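Long-range contacts in titin (PDB 6H4L), which spans half of the muscle sarcomere as a giant scaffold with an associated kinase activity, and is represented here by one immunoglobulin-like domain, M4, of its M-band segment: residues A[9-14]-A[30-35]; A[38-43]-A[81-86]; A[26-31]-A[66-71]. One frame throughout, in Å; residues are numbered along the deposited sequence.

Interaction 1: A[9-14]-A[30-35]; sequences PRITLR and LNVQSK
The guanidinium of R10 meets the carboxamide of Q33 at its edge and close to its own plane, with the two flat groups turned 75° apart. NE does the gripping: it gives its hydrogen to Q33 OE1 at 2.7 Å, nearly straight at 168°, while NH2 adds a weak bond to the same oxygen. The guanidinium of R14, further along, is held by D92 of strand 88-98 and takes no part across the strands. The amide of N31 also works in its plane, ND2 donating to T12 OG1 at 2.8 Å. R10 gets to Q33 by putting CG in the crowded position between backbone N and carbonyl carbon, chi1 51°, and then running extended to NE. T12 makes the same choice for OG1, which sets CG2 against Q33, 3.4 Å from CD.

Underneath, the chains run antiparallel, R10 and Q33 forming a hydrogen-bonded pair. Then comes a classic beta bulge: T12 and L13 both face N31. N31 O takes the hydrogen of T12 N at 2.9 Å, and N31 N gives its own to L13 O at 3.0 Å. On the opposite side of the sheet from R10 and Q33, the packing is apolar: P9 CB lies 3.8 Å from V32 CG2, and I11 CD1 3.9 Å from L30 CD1.

The chain turns a corner at T12, just where the first strand of an I-set domain leaves its sheet to cross over to the other one, and the bulge sits at that departure. Chemically the contact has two characters. On the R10 and Q33 side two side-chain bonds add to the backbone ones, both with uncharged acceptors, so the arginine's charge is met here by a neutral carbonyl oxygen rather than by an acid; the inward side is hydrocarbon, closed by P9, I11, L30 and V32.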
# COMPACT_ATOMS: atom_id res chain seq x y z
N PRO A 9 0.62 -0.15 -15.18
CA PRO A 9 -0.31 0.02 -14.07
C PRO A 9 -0.79 1.47 -13.96
O PRO A 9 -0.00 2.40 -14.17
CB PRO A 9 0.55 -0.33 -12.85
CG PRO A 9 1.62 -1.24 -13.39
CD PRO A 9 1.93 -0.67 -14.74
N ARG A 10 -2.06 1.65 -13.64
CA ARG A 10 -2.61 2.97 -13.37
C ARG A 10 -3.44 2.88 -12.09
O ARG A 10 -4.25 1.96 -11.91
CB ARG A 10 -3.45 3.48 -14.54
CG ARG A 10 -4.48 2.50 -15.01
CD ARG A 10 -4.99 2.85 -16.42
NE ARG A 10 -6.02 1.91 -16.81
CZ ARG A 10 -6.12 1.34 -18.00
NH1 ARG A 10 -5.25 1.63 -18.96
NH2 ARG A 10 -7.10 0.48 -18.23
N ILE A 11 -3.22 3.83 -11.19
CA ILE A 11 -3.91 3.81 -9.92
C ILE A 11 -5.16 4.66 -10.04
O ILE A 11 -5.08 5.85 -10.36
CB ILE A 11 -2.99 4.29 -8.80
CG1 ILE A 11 -1.81 3.31 -8.66
CG2 ILE A 11 -3.77 4.45 -7.47
CD1 ILE A 11 -0.71 3.75 -7.72
N THR A 12 -6.31 4.03 -9.82
CA THR A 12 -7.60 4.71 -9.98
C THR A 12 -8.25 5.15 -8.67
O THR A 12 -9.18 5.96 -8.68
CB THR A 12 -8.60 3.84 -10.76
OG1 THR A 12 -8.91 2.67 -9.99
CG2 THR A 12 -8.03 3.44 -12.12
N LEU A 13 -7.81 4.58 -7.55
CA LEU A 13 -8.25 5.00 -6.23
C LEU A 13 -7.01 5.08 -5.36
O LEU A 13 -6.29 4.09 -5.21
CB LEU A 13 -9.23 4.01 -5.59
CG LEU A 13 -9.52 4.35 -4.12
CD1 LEU A 13 -10.40 5.59 -4.04
CD2 LEU A 13 -10.15 3.18 -3.39
N ARG A 14 -6.75 6.26 -4.81
CA ARG A 14 -5.51 6.47 -4.08
C ARG A 14 -5.70 6.32 -2.58
O ARG A 14 -6.80 6.52 -2.06
CB ARG A 14 -4.93 7.85 -4.42
CG ARG A 14 -4.52 7.97 -5.89
CD ARG A 14 -3.45 9.02 -6.14
NE ARG A 14 -2.92 8.91 -7.51
CZ ARG A 14 -1.77 8.32 -7.83
NH1 ARG A 14 -1.00 7.79 -6.88
NH2 ARG A 14 -1.37 8.27 -9.09
N LEU A 30 -5.80 0.83 -1.94
CA LEU A 30 -5.80 1.53 -3.23
C LEU A 30 -6.26 0.57 -4.30
O LEU A 30 -6.40 -0.62 -4.07
CB LEU A 30 -4.43 2.12 -3.56
CG LEU A 30 -3.24 1.20 -3.83
CD1 LEU A 30 -2.20 1.90 -4.67
CD2 LEU A 30 -2.61 0.80 -2.49
N ASN A 31 -6.58 1.11 -5.48
CA ASN A 31 -6.97 0.25 -6.57
C ASN A 31 -6.11 0.53 -7.78
O ASN A 31 -5.92 1.69 -8.15
CB ASN A 31 -8.42 0.52 -6.96
CG ASN A 31 -8.95 -0.47 -7.96
OD1 ASN A 31 -9.29 -1.60 -7.62
ND2 ASN A 31 -9.00 -0.05 -9.21
N VAL A 32 -5.56 -0.54 -8.36
CA VAL A 32 -4.69 -0.41 -9.54
C VAL A 32 -5.30 -1.22 -10.69
O VAL A 32 -5.85 -2.30 -10.48
CB VAL A 32 -3.24 -0.88 -9.23
CG1 VAL A 32 -3.22 -2.37 -8.90
CG2 VAL A 32 -2.28 -0.54 -10.39
N GLN A 33 -5.20 -0.66 -11.91
CA GLN A 33 -5.58 -1.37 -13.12
C GLN A 33 -4.28 -1.70 -13.83
O GLN A 33 -3.47 -0.81 -14.10
CB GLN A 33 -6.44 -0.48 -14.01
CG GLN A 33 -7.79 -0.11 -13.38
CD GLN A 33 -8.61 0.84 -14.25
OE1 GLN A 33 -8.08 1.50 -15.15
NE2 GLN A 33 -9.91 0.92 -13.97
N SER A 34 -4.04 -2.98 -14.07
CA SER A 34 -2.75 -3.41 -14.61
C SER A 34 -2.93 -4.68 -15.43
O SER A 34 -3.62 -5.60 -15.01
CB SER A 34 -1.77 -3.67 -13.45
OG SER A 34 -0.49 -4.06 -13.89
N LYS A 35 -2.33 -4.72 -16.62
CA LYS A 35 -2.35 -5.94 -17.42
C LYS A 35 -1.02 -6.09 -18.16
O LYS A 35 -0.68 -5.27 -18.99
CB LYS A 35 -3.50 -5.91 -18.44
CG LYS A 35 -3.64 -7.19 -19.22
CD LYS A 35 -4.71 -7.07 -20.32
CE LYS A 35 -4.82 -8.36 -21.11
NZ LYS A 35 -5.93 -8.29 -22.10

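Interaction 2: A[38-43]-A[81-86]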
# COMPACT_ATOMS: atom_id res chain seq x y z
N ALA A 38 0.12 -6.52 -11.76
CA ALA A 38 1.27 -5.82 -11.22
C ALA A 38 1.93 -6.61 -10.11
O ALA A 38 1.26 -7.28 -9.32
CB ALA A 38 0.83 -4.46 -10.68
N GLU A 39 3.25 -6.51 -10.06
CA GLU A 39 4.01 -6.89 -8.88
C GLU A 39 3.93 -5.69 -7.95
O GLU A 39 4.12 -4.55 -8.40
CB GLU A 39 5.47 -7.15 -9.24
CG GLU A 39 5.70 -8.35 -10.14
CD GLU A 39 5.39 -9.67 -9.45
OE1 GLU A 39 5.63 -9.78 -8.23
OE2 GLU A 39 4.89 -10.59 -10.14
N VAL A 40 3.64 -5.93 -6.68
CA VAL A 40 3.43 -4.84 -5.74
C VAL A 40 4.47 -4.91 -4.63
O VAL A 40 4.72 -5.99 -4.07
CB VAL A 40 2.01 -4.89 -5.14
CG1 VAL A 40 1.79 -3.73 -4.20
CG2 VAL A 40 0.96 -4.85 -6.27
N LYS A 41 5.10 -3.78 -4.35
CA LYS A 41 5.98 -3.67 -3.18
C LYS A 41 5.50 -2.54 -2.29
O LYS A 41 5.01 -1.52 -2.78
CB LYS A 41 7.43 -3.43 -3.61
CG LYS A 41 8.04 -4.59 -4.37
CD LYS A 41 9.51 -4.33 -4.66
CE LYS A 41 10.13 -5.48 -5.44
NZ LYS A 41 10.00 -6.76 -4.70
N TRP A 42 5.64 -2.72 -0.97
CA TRP A 42 5.20 -1.72 -0.02
C TRP A 42 6.39 -1.21 0.77
O TRP A 42 7.30 -1.97 1.06
CB TRP A 42 4.20 -2.33 0.96
CG TRP A 42 2.81 -2.53 0.39
CD1 TRP A 42 2.31 -3.65 -0.19
CD2 TRP A 42 1.75 -1.57 0.41
NE1 TRP A 42 0.99 -3.45 -0.56
CE2 TRP A 42 0.63 -2.18 -0.20
CE3 TRP A 42 1.63 -0.26 0.88
CZ2 TRP A 42 -0.60 -1.51 -0.32
CZ3 TRP A 42 0.43 0.39 0.75
CH2 TRP A 42 -0.67 -0.23 0.14
N TYR A 43 6.36 0.08 1.11
CA TYR A 43 7.46 0.71 1.83
C TYR A 43 6.94 1.55 2.99
O TYR A 43 5.85 2.12 2.92
CB TYR A 43 8.26 1.62 0.88
CG TYR A 43 8.85 0.90 -0.30
CD1 TYR A 43 10.18 0.51 -0.31
CD2 TYR A 43 8.06 0.61 -1.41
CE1 TYR A 43 10.72 -0.16 -1.40
CE2 TYR A 43 8.60 -0.06 -2.50
CZ TYR A 43 9.92 -0.44 -2.49
OH TYR A 43 10.45 -1.10 -3.57
N ALA A 81 2.99 2.35 -1.92
CA ALA A 81 2.85 1.16 -2.74
C ALA A 81 3.48 1.45 -4.09
O ALA A 81 3.30 2.55 -4.62
CB ALA A 81 1.37 0.79 -2.93
N VAL A 82 4.21 0.49 -4.63
CA VAL A 82 4.74 0.60 -5.98
C VAL A 82 4.25 -0.58 -6.80
O VAL A 82 4.45 -1.73 -6.39
CB VAL A 82 6.27 0.61 -5.97
CG1 VAL A 82 6.83 0.72 -7.39
CG2 VAL A 82 6.77 1.76 -5.09
N CYS A 83 3.65 -0.31 -7.96
CA CYS A 83 3.03 -1.35 -8.79
C CYS A 83 3.74 -1.39 -10.12
O CYS A 83 3.82 -0.37 -10.81
CB CYS A 83 1.57 -0.98 -9.08
SG CYS A 83 0.61 -0.72 -7.58
N THR A 84 4.26 -2.56 -10.48
CA THR A 84 5.11 -2.66 -11.67
C THR A 84 4.70 -3.81 -12.57
O THR A 84 4.35 -4.89 -12.11
CB THR A 84 6.59 -2.86 -11.27
OG1 THR A 84 7.01 -1.80 -10.41
CG2 THR A 84 7.50 -2.89 -12.50
N ASN A 85 4.73 -3.58 -13.87
CA ASN A 85 4.75 -4.67 -14.83
C ASN A 85 5.70 -4.30 -15.97
O ASN A 85 6.35 -3.25 -15.92
CB ASN A 85 3.34 -5.09 -15.30
CG ASN A 85 2.67 -4.06 -16.20
OD1 ASN A 85 3.30 -3.11 -16.66
ND2 ASN A 85 1.37 -4.26 -16.47
N TYR A 86 5.81 -5.15 -16.98
CA TYR A 86 6.80 -4.88 -18.02
C TYR A 86 6.52 -3.60 -18.81
O TYR A 86 7.41 -3.05 -19.45
CB TYR A 86 6.96 -6.09 -18.95
CG TYR A 86 5.90 -6.23 -20.02
CD1 TYR A 86 6.12 -5.71 -21.29
CD2 TYR A 86 4.71 -6.91 -19.78
CE1 TYR A 86 5.17 -5.84 -22.29
CE2 TYR A 86 3.75 -7.06 -20.79
CZ TYR A 86 4.00 -6.52 -22.04
OH TYR A 86 3.06 -6.65 -23.05
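W42 takes CG anti to its carbonyl carbon, chi1 -77°, and turns its indole nearly perpendicular, chi2 94°, which presents a ring face to the strand alongside. A81 sets its methyl over the six-membered part of that face: CB stands 3.7 Å from the centroid of the six-membered ring, only 7° off the normal, a CH-pi contact in which CZ3 and CH2 are the closest ring atoms. Y43 also has CG anti to the carbonyl carbon, and this brings its ring back obliquely to V82, with CE2 3.7 Å from CG2. V82 points CG2 at it from beside its own backbone N.

The ladder below is regular and antiparallel. E39 with T84 and K41 with V82 are hydrogen-bonded pairs, the shortest bonds being E39 N to T84 O and V82 N to K41 O, each 2.8 Å. Between and beyond them, V40–C83 and W42–A81 are non-hydrogen-bonded pairs whose side chains turn to the side facing the other sheet, W42, A81 and C83 being buried there. At the start of the first segment, A38 CB reaches C83 CB at 3.9 Å.

This is the pairing of the C and F strands in an I-set sandwich, with the tryptophan usual in that fold. W42 and A81 meet L30 of strand 26-35 across the core, W42 adds L66 and the ring of Y57, and C83 rests on V32 and L64, while strand 88-98 bonds to the far edge of strand 77-85.

Interaction 3: A[26-31]-A[66-71]; sequences TRFILN and LEILDC
In this I-set immunoglobulin sandwich, the contact is the B–E pairing: two antiparallel strands at the middle of a four-stranded sheet.

The backbone bonds come first. T26–I68 and F28–L66 are hydrogen-bonded pairs, each joined in both directions; T26 N reaches I68 O at 2.9 Å and lies nearly along the C=O axis. R27 and E67 sit between them as a non-hydrogen-bonded pair.

The ionic interaction belongs to that pair, on the outer side of the sheet. R27 and E67 run side by side with extended chains, and R27 grips a single oxygen side-on with two nitrogens: NH2 stands 3.0 Å and NE 3.2 Å from E67 OE2. Both nitrogens approach from above the carboxylate plane, although OE2 stays near the guanidinium plane. The other oxygen, OE1, is hydrogen-bonded to H56 ND1, so both carboxylate oxygens have a partner and the acid's charge is probably stabilised.

Apolar contacts fill the inward side. The edge of the F28 ring takes the I68 side chain, CE2 to CD1 at 4.0 Å, and L66 CD2 comes obliquely to CD2 of the same ring at 4.3 Å. T26 turns its methyl into this layer while OG1 goes to H18 NE2.

Beyond I68 the strand ends, and D70, with a left-handed backbone (phi 52°, psi 57°), swings the chain round. D70 and H72 bind the zinc ion, whereas C71 between them turns inward, its SG 3.8 Å from T26 CG2.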
# COMPACT_ATOMS: atom_id res chain seq x y z
N THR A 26 -5.00 -0.72 11.49
CA THR A 26 -5.46 0.15 10.43
C THR A 26 -5.14 -0.42 9.06
O THR A 26 -4.34 -1.34 8.92
CB THR A 26 -4.86 1.57 10.58
OG1 THR A 26 -5.65 2.50 9.83
CG2 THR A 26 -3.42 1.60 10.12
N ARG A 27 -5.79 0.12 8.04
CA ARG A 27 -5.53 -0.32 6.67
C ARG A 27 -5.35 0.87 5.76
O ARG A 27 -5.98 1.91 5.96
CB ARG A 27 -6.72 -1.13 6.15
CG ARG A 27 -6.81 -2.51 6.72
CD ARG A 27 -8.06 -3.25 6.25
NE ARG A 27 -8.08 -4.59 6.82
CZ ARG A 27 -9.16 -5.35 6.91
NH1 ARG A 27 -10.33 -4.89 6.48
NH2 ARG A 27 -9.07 -6.56 7.45
N PHE A 28 -4.50 0.69 4.75
CA PHE A 28 -4.46 1.55 3.57
C PHE A 28 -4.98 0.72 2.41
O PHE A 28 -4.66 -0.46 2.29
CB PHE A 28 -3.03 2.00 3.27
CG PHE A 28 -2.49 3.05 4.22
CD1 PHE A 28 -2.82 4.38 4.05
CD2 PHE A 28 -1.65 2.70 5.26
CE1 PHE A 28 -2.32 5.35 4.91
CE2 PHE A 28 -1.16 3.67 6.14
CZ PHE A 28 -1.49 4.99 5.96
N ILE A 29 -5.76 1.34 1.54
CA ILE A 29 -6.34 0.61 0.41
C ILE A 29 -6.19 1.46 -0.84
O ILE A 29 -6.42 2.66 -0.80
CB ILE A 29 -7.83 0.30 0.66
CG1 ILE A 29 -7.99 -0.59 1.90
CG2 ILE A 29 -8.43 -0.42 -0.55
CD1 ILE A 29 -9.43 -0.68 2.41
N LEU A 30 -5.80 0.83 -1.94
CA LEU A 30 -5.80 1.53 -3.23
C LEU A 30 -6.26 0.57 -4.30
O LEU A 30 -6.40 -0.62 -4.07
CB LEU A 30 -4.43 2.12 -3.56
CG LEU A 30 -3.24 1.20 -3.83
CD1 LEU A 30 -2.20 1.90 -4.67
CD2 LEU A 30 -2.61 0.80 -2.49
N ASN A 31 -6.58 1.11 -5.48
CA ASN A 31 -6.97 0.25 -6.57
C ASN A 31 -6.11 0.53 -7.78
O ASN A 31 -5.92 1.69 -8.15
CB ASN A 31 -8.42 0.52 -6.96
CG ASN A 31 -8.95 -0.47 -7.96
OD1 ASN A 31 -9.29 -1.60 -7.62
ND2 ASN A 31 -9.00 -0.05 -9.21
N LEU A 66 -2.98 -2.78 2.58
CA LEU A 66 -1.92 -2.95 3.57
C LEU A 66 -2.58 -2.87 4.92
O LEU A 66 -3.32 -1.94 5.20
CB LEU A 66 -0.87 -1.84 3.46
CG LEU A 66 0.18 -1.83 4.59
CD1 LEU A 66 1.04 -3.08 4.51
CD2 LEU A 66 1.07 -0.57 4.51
N GLU A 67 -2.30 -3.84 5.77
CA GLU A 67 -2.87 -3.83 7.10
C GLU A 67 -1.73 -3.77 8.11
O GLU A 67 -0.78 -4.53 8.01
CB GLU A 67 -3.71 -5.08 7.29
CG GLU A 67 -4.29 -5.22 8.68
CD GLU A 67 -5.14 -6.47 8.79
OE1 GLU A 67 -4.56 -7.58 8.77
OE2 GLU A 67 -6.37 -6.34 8.84
N ILE A 68 -1.82 -2.82 9.03
CA ILE A 68 -0.83 -2.68 10.10
C ILE A 68 -1.55 -2.90 11.41
O ILE A 68 -2.54 -2.21 11.70
CB ILE A 68 -0.19 -1.27 10.09
CG1 ILE A 68 0.39 -0.95 8.71
CG2 ILE A 68 0.89 -1.16 11.19
CD1 ILE A 68 0.04 0.44 8.22
N LEU A 69 -1.09 -3.86 12.20
CA LEU A 69 -1.77 -4.23 13.43
C LEU A 69 -1.11 -3.56 14.62
O LEU A 69 0.09 -3.30 14.60
CB LEU A 69 -1.70 -5.75 13.63
CG LEU A 69 -2.33 -6.64 12.56
CD1 LEU A 69 -2.33 -8.08 13.07
CD2 LEU A 69 -3.73 -6.17 12.26
N ASP A 70 -1.90 -3.28 15.66
CA ASP A 70 -1.41 -2.79 16.94
C ASP A 70 -0.49 -1.58 16.81
O ASP A 70 0.64 -1.58 17.29
CB ASP A 70 -0.68 -3.91 17.66
CG ASP A 70 -0.23 -3.50 19.04
OD1 ASP A 70 -0.94 -2.67 19.63
OD2 ASP A 70 0.84 -3.98 19.45
N CYS A 71 -1.02 -0.52 16.20
CA CYS A 71 -0.25 0.66 15.83
C CYS A 71 0.33 1.45 16.99
O CYS A 71 -0.38 1.84 17.91
CB CYS A 71 -1.12 1.60 15.00
SG CYS A 71 -1.42 0.98 13.33

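How the interactions relate
From the N terminus, interaction 1 closes the first loop, tying residues 9-14 to the second half of strand 26-35 over fifteen intervening residues. The first half of that strand opens interaction 3, which shares L30 and N31 with interaction 1 and extends the same sheet to strand 63-68. Interaction 2 comes after interaction 1 in series but crosses interaction 3: residues 38-43 fall between the segments 26-31 and 66-71, and 81-86 follow both. The chain thus passes from one sheet to the other and back, and side-chain packing joins the layers. They meet where L30 CD2 lies 3.4 Å from W42 CH2, while N85 packs against P9 and S34 nearer the end of strand 77-85.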